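Long-range contact in conserved lipoprotein, putative (Clostridium novyi, PDB 4L1N), which is of unknown function but is a putative lipoprotein, probably membrane-attached, with a DUF4652 domain of the beta-propeller clan: residues A[70-81]-A[120-131]. Sequence-based numbering, arbitrary orientation.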
loop_
_atom_site.group_PDB
_atom_site.type_symbol
_atom_site.label_atom_id
_atom_site.label_comp_id
_atom_site.label_asym_id
_atom_site.label_seq_id
_atom_site.Cartn_x
_atom_site.Cartn_y
_atom_site.Cartn_z
ATOM N N LYS A 70 11.825 1.865 0.530
ATOM C CA LYS A 70 11.930 0.642 1.323
ATOM C C LYS A 70 12.469 -0.430 0.405
ATOM O O LYS A 70 11.840 -0.756 -0.605
ATOM C CB LYS A 70 10.568 0.230 1.914
ATOM C CG LYS A 70 10.286 0.693 3.338
ATOM C CD LYS A 70 8.801 0.463 3.679
ATOM C CE LYS A 70 8.367 1.105 4.969
ATOM N NZ LYS A 70 6.989 1.647 4.868
ATOM N N ASN A 71 13.651 -0.942 0.719
ATOM C CA ASN A 71 14.295 -1.978 -0.073
ATOM C C ASN A 71 13.685 -3.347 0.173
ATOM O O ASN A 71 13.196 -3.622 1.270
ATOM C CB ASN A 71 15.766 -2.028 0.283
ATOM C CG ASN A 71 16.667 -1.401 -0.729
ATOM O OD1 ASN A 71 16.488 -0.251 -1.146
ATOM N ND2 ASN A 71 17.687 -2.142 -1.103
ATOM N N SER A 72 13.756 -4.222 -0.834
ATOM C CA SER A 72 13.314 -5.608 -0.728
ATOM C C SER A 72 14.292 -6.356 0.200
ATOM O O SER A 72 15.428 -5.892 0.374
ATOM C CB SER A 72 13.277 -6.237 -2.117
ATOM O OG SER A 72 12.931 -7.608 -2.058
ATOM N N SER A 73 13.880 -7.497 0.796
ATOM C CA SER A 73 14.781 -8.247 1.697
ATOM C C SER A 73 16.079 -8.686 0.986
ATOM O O SER A 73 17.148 -8.544 1.572
ATOM C CB SER A 73 14.081 -9.458 2.308
ATOM O OG SER A 73 14.090 -10.584 1.447
ATOM N N ASN A 74 15.981 -9.155 -0.284
ATOM C CA ASN A 74 17.117 -9.607 -1.105
ATOM C C ASN A 74 17.894 -8.423 -1.730
ATOM O O ASN A 74 18.867 -8.646 -2.457
ATOM C CB ASN A 74 16.639 -10.578 -2.213
ATOM C CG ASN A 74 15.708 -10.006 -3.267
ATOM O OD1 ASN A 74 15.203 -8.875 -3.183
ATOM N ND2 ASN A 74 15.441 -10.794 -4.296
ATOM N N ASN A 75 17.443 -7.171 -1.461
ATOM C CA ASN A 75 18.001 -5.900 -1.947
ATOM C C ASN A 75 18.037 -5.823 -3.489
ATOM O O ASN A 75 18.810 -5.039 -4.040
ATOM C CB ASN A 75 19.387 -5.621 -1.341
ATOM C CG ASN A 75 19.348 -5.282 0.131
ATOM O OD1 ASN A 75 18.606 -4.397 0.583
ATOM N ND2 ASN A 75 20.163 -5.966 0.914
ATOM N N LYS A 76 17.172 -6.603 -4.176
ATOM C CA LYS A 76 17.057 -6.618 -5.643
ATOM C C LYS A 76 16.128 -5.495 -6.097
ATOM O O LYS A 76 16.334 -4.908 -7.158
ATOM C CB LYS A 76 16.532 -7.984 -6.134
ATOM C CG LYS A 76 16.576 -8.206 -7.647
ATOM C CD LYS A 76 15.774 -9.449 -8.054
ATOM C CE LYS A 76 15.980 -9.853 -9.498
ATOM N NZ LYS A 76 16.793 -11.098 -9.624
ATOM N N PHE A 77 15.117 -5.194 -5.286
ATOM C CA PHE A 77 14.119 -4.180 -5.574
ATOM C C PHE A 77 14.007 -3.136 -4.469
ATOM O O PHE A 77 14.509 -3.328 -3.360
ATOM C CB PHE A 77 12.743 -4.842 -5.780
ATOM C CG PHE A 77 12.646 -5.784 -6.952
ATOM C CD1 PHE A 77 12.690 -5.305 -8.258
ATOM C CD2 PHE A 77 12.468 -7.148 -6.754
ATOM C CE1 PHE A 77 12.602 -6.179 -9.345
ATOM C CE2 PHE A 77 12.383 -8.023 -7.841
ATOM C CZ PHE A 77 12.449 -7.532 -9.129
ATOM N N SER A 78 13.321 -2.033 -4.789
ATOM C CA SER A 78 13.007 -0.932 -3.896
ATOM C C SER A 78 11.679 -0.319 -4.320
ATOM O O SER A 78 11.361 -0.304 -5.512
ATOM C CB SER A 78 14.119 0.105 -3.885
ATOM O OG SER A 78 14.028 0.864 -2.693
ATOM N N ALA A 79 10.885 0.140 -3.345
ATOM C CA ALA A 79 9.569 0.723 -3.578
ATOM C C ALA A 79 9.305 1.920 -2.656
ATOM O O ALA A 79 9.942 2.038 -1.609
ATOM C CB ALA A 79 8.495 -0.333 -3.378
ATOM N N CYS A 80 8.357 2.805 -3.060
ATOM C CA CYS A 80 7.886 3.994 -2.337
ATOM C C CYS A 80 6.534 4.443 -2.915
ATOM O O CYS A 80 6.113 3.910 -3.948
ATOM C CB CYS A 80 8.918 5.122 -2.389
ATOM S SG CYS A 80 9.055 5.948 -4.004
ATOM N N ILE A 81 5.868 5.426 -2.258
ATOM C CA ILE A 81 4.603 6.003 -2.726
ATOM C C ILE A 81 4.880 7.447 -3.119
ATOM O O ILE A 81 5.147 8.262 -2.233
ATOM C CB ILE A 81 3.437 5.905 -1.691
ATOM C CG1 ILE A 81 3.132 4.462 -1.281
ATOM C CG2 ILE A 81 2.168 6.617 -2.209
ATOM C CD1 ILE A 81 2.643 4.349 0.081
ATOM N N PRO A 120 -2.903 4.116 -2.808
ATOM C CA PRO A 120 -2.043 3.353 -1.892
ATOM C C PRO A 120 -1.701 4.300 -0.732
ATOM O O PRO A 120 -1.362 5.459 -0.995
ATOM C CB PRO A 120 -0.814 3.005 -2.743
ATOM C CG PRO A 120 -0.817 3.924 -3.842
ATOM C CD PRO A 120 -2.191 4.453 -4.057
ATOM N N LYS A 121 -1.860 3.866 0.526
ATOM C CA LYS A 121 -1.594 4.723 1.688
ATOM C C LYS A 121 -0.348 4.263 2.467
ATOM O O LYS A 121 0.374 5.113 2.996
ATOM C CB LYS A 121 -2.828 4.766 2.611
ATOM C CG LYS A 121 -2.725 5.671 3.829
ATOM C CD LYS A 121 -2.509 7.146 3.513
ATOM C CE LYS A 121 -3.438 8.025 4.292
ATOM N NZ LYS A 121 -3.792 9.231 3.508
ATOM N N TYR A 122 -0.126 2.933 2.575
ATOM C CA TYR A 122 1.020 2.318 3.267
ATOM C C TYR A 122 1.465 1.094 2.491
ATOM O O TYR A 122 0.625 0.305 2.050
ATOM C CB TYR A 122 0.712 1.947 4.741
ATOM C CG TYR A 122 1.877 1.292 5.470
ATOM C CD1 TYR A 122 2.055 -0.090 5.447
ATOM C CD2 TYR A 122 2.804 2.054 6.173
ATOM C CE1 TYR A 122 3.148 -0.690 6.071
ATOM C CE2 TYR A 122 3.907 1.465 6.791
ATOM C CZ TYR A 122 4.076 0.093 6.741
ATOM O OH TYR A 122 5.166 -0.500 7.349
ATOM N N ILE A 123 2.789 0.955 2.306
ATOM C CA ILE A 123 3.366 -0.178 1.611
ATOM C C ILE A 123 4.574 -0.699 2.390
ATOM O O ILE A 123 5.314 0.071 3.008
ATOM C CB ILE A 123 3.730 0.110 0.108
ATOM C CG1 ILE A 123 4.959 1.041 -0.059
ATOM C CG2 ILE A 123 2.520 0.570 -0.731
ATOM C CD1 ILE A 123 5.709 0.853 -1.272
ATOM N N ASP A 124 4.751 -2.022 2.356
ATOM C CA ASP A 124 5.892 -2.752 2.899
ATOM C C ASP A 124 5.997 -4.078 2.182
ATOM O O ASP A 124 5.053 -4.471 1.496
ATOM C CB ASP A 124 5.837 -2.930 4.407
ATOM C CG ASP A 124 7.203 -2.890 5.067
ATOM O OD1 ASP A 124 8.224 -3.128 4.355
ATOM O OD2 ASP A 124 7.257 -2.627 6.303
ATOM N N TRP A 125 7.145 -4.750 2.288
ATOM C CA TRP A 125 7.366 -5.978 1.535
ATOM C C TRP A 125 6.745 -7.203 2.194
ATOM O O TRP A 125 6.802 -7.348 3.412
ATOM C CB TRP A 125 8.860 -6.180 1.291
ATOM C CG TRP A 125 9.420 -5.152 0.355
ATOM C CD1 TRP A 125 10.022 -3.974 0.690
ATOM C CD2 TRP A 125 9.416 -5.207 -1.083
ATOM N NE1 TRP A 125 10.444 -3.316 -0.448
ATOM C CE2 TRP A 125 10.077 -4.048 -1.550
ATOM C CE3 TRP A 125 8.943 -6.141 -2.025
ATOM C CZ2 TRP A 125 10.242 -3.779 -2.917
ATOM C CZ3 TRP A 125 9.126 -5.881 -3.379
ATOM C CH2 TRP A 125 9.741 -4.701 -3.813
ATOM N N PHE A 126 6.134 -8.077 1.370
ATOM C CA PHE A 126 5.517 -9.341 1.787
ATOM C C PHE A 126 6.528 -10.468 1.577
ATOM O O PHE A 126 6.681 -11.335 2.437
ATOM C CB PHE A 126 4.208 -9.604 1.016
ATOM C CG PHE A 126 3.518 -10.895 1.375
ATOM C CD1 PHE A 126 3.809 -12.070 0.694
ATOM C CD2 PHE A 126 2.584 -10.940 2.401
ATOM C CE1 PHE A 126 3.196 -13.270 1.047
ATOM C CE2 PHE A 126 1.967 -12.142 2.756
ATOM C CZ PHE A 126 2.273 -13.297 2.070
ATOM N N ASP A 127 7.179 -10.467 0.413
ATOM C CA ASP A 127 8.237 -11.384 0.008
ATOM C C ASP A 127 9.089 -10.650 -1.069
ATOM O O ASP A 127 9.013 -9.427 -1.157
ATOM C CB ASP A 127 7.696 -12.775 -0.429
ATOM C CG ASP A 127 6.722 -12.858 -1.596
ATOM O OD1 ASP A 127 6.777 -11.977 -2.489
ATOM O OD2 ASP A 127 5.963 -13.859 -1.665
ATOM N N ASP A 128 9.906 -11.357 -1.849
ATOM C CA ASP A 128 10.787 -10.685 -2.815
ATOM C C ASP A 128 10.077 -10.282 -4.110
ATOM O O ASP A 128 10.696 -9.609 -4.943
ATOM C CB ASP A 128 12.023 -11.551 -3.132
ATOM C CG ASP A 128 12.856 -11.884 -1.903
ATOM O OD1 ASP A 128 13.329 -10.937 -1.227
ATOM O OD2 ASP A 128 13.027 -13.088 -1.613
ATOM N N ASN A 129 8.788 -10.636 -4.267
ATOM C CA ASN A 129 8.040 -10.317 -5.486
ATOM C C ASN A 129 6.727 -9.616 -5.220
ATOM O O ASN A 129 6.086 -9.176 -6.173
ATOM C CB ASN A 129 7.770 -11.585 -6.290
ATOM C CG ASN A 129 9.020 -12.315 -6.686
ATOM O OD1 ASN A 129 9.865 -11.808 -7.442
ATOM N ND2 ASN A 129 9.175 -13.508 -6.140
ATOM N N ASN A 130 6.311 -9.509 -3.952
ATOM C CA ASN A 130 5.041 -8.871 -3.611
ATOM C C ASN A 130 5.180 -7.856 -2.496
ATOM O O ASN A 130 6.055 -7.979 -1.639
ATOM C CB ASN A 130 3.998 -9.919 -3.193
ATOM C CG ASN A 130 3.801 -11.039 -4.175
ATOM O OD1 ASN A 130 2.979 -10.969 -5.081
ATOM N ND2 ASN A 130 4.541 -12.108 -4.001
ATOM N N LEU A 131 4.252 -6.892 -2.479
ATOM C CA LEU A 131 4.122 -5.866 -1.452
ATOM C C LEU A 131 2.857 -6.076 -0.625
ATOM O O LEU A 131 1.906 -6.729 -1.073
ATOM C CB LEU A 131 4.034 -4.459 -2.078
ATOM C CG LEU A 131 5.262 -3.827 -2.706
ATOM C CD1 LEU A 131 4.853 -2.718 -3.616
ATOM C CD2 LEU A 131 6.210 -3.287 -1.653
#
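Trp125, from the 120-131 hairpin, presses its indole against Ser72 and Phe77 of the 70-81 hairpin; the two hairpins belong to opposite ends of one strongly curved antiparallel sheet. Strands 77-81 and 120-125 face each other rather than pair: their axes approach to 7.5 Å at 165°, too far apart for backbone bonding, and side chains fill the gap.

Two polar links are directional. Trp125 NE1 donates to Lys70 O at 2.9 Å in a nearly straight bond, in the indole plane but well above the carbonyl plane; Ala79 N reaches the same oxygen from the opposite face, so the indole uses an acceptor already engaged in the hairpin. Lys70 NZ returns a bond to Ile123 O (3.0 Å), meeting it almost head-on, while the Lys70 and Asp124 side chains cross at about a right angle.

Apolar contacts line the interface around the Trp125 indole. Ser72 CA lies 3.7 Å from the centroid of its five-membered ring, a CH-pi contact, and Leu131 CD2 covers the other indole face. Phe77 CB sits 3.6 Å from Trp125 CH2. Ala79 CB packs against Ile123 CD1 at 3.7 Å, and the Ile81 and Ile123 side chains run past each other in opposite directions, Ile81 CD1 lying 3.9 Å from Ile123 CG2.

In the type I turn from Ser72 to Asn75, the Asn74 amide stacks on the Asp128 carboxylate, their planes 23° apart. Swung toward Asp128 by a chi1 of 83°, Ser73 OG donates to the syn side of Asp128 OD1 at 2.8 Å.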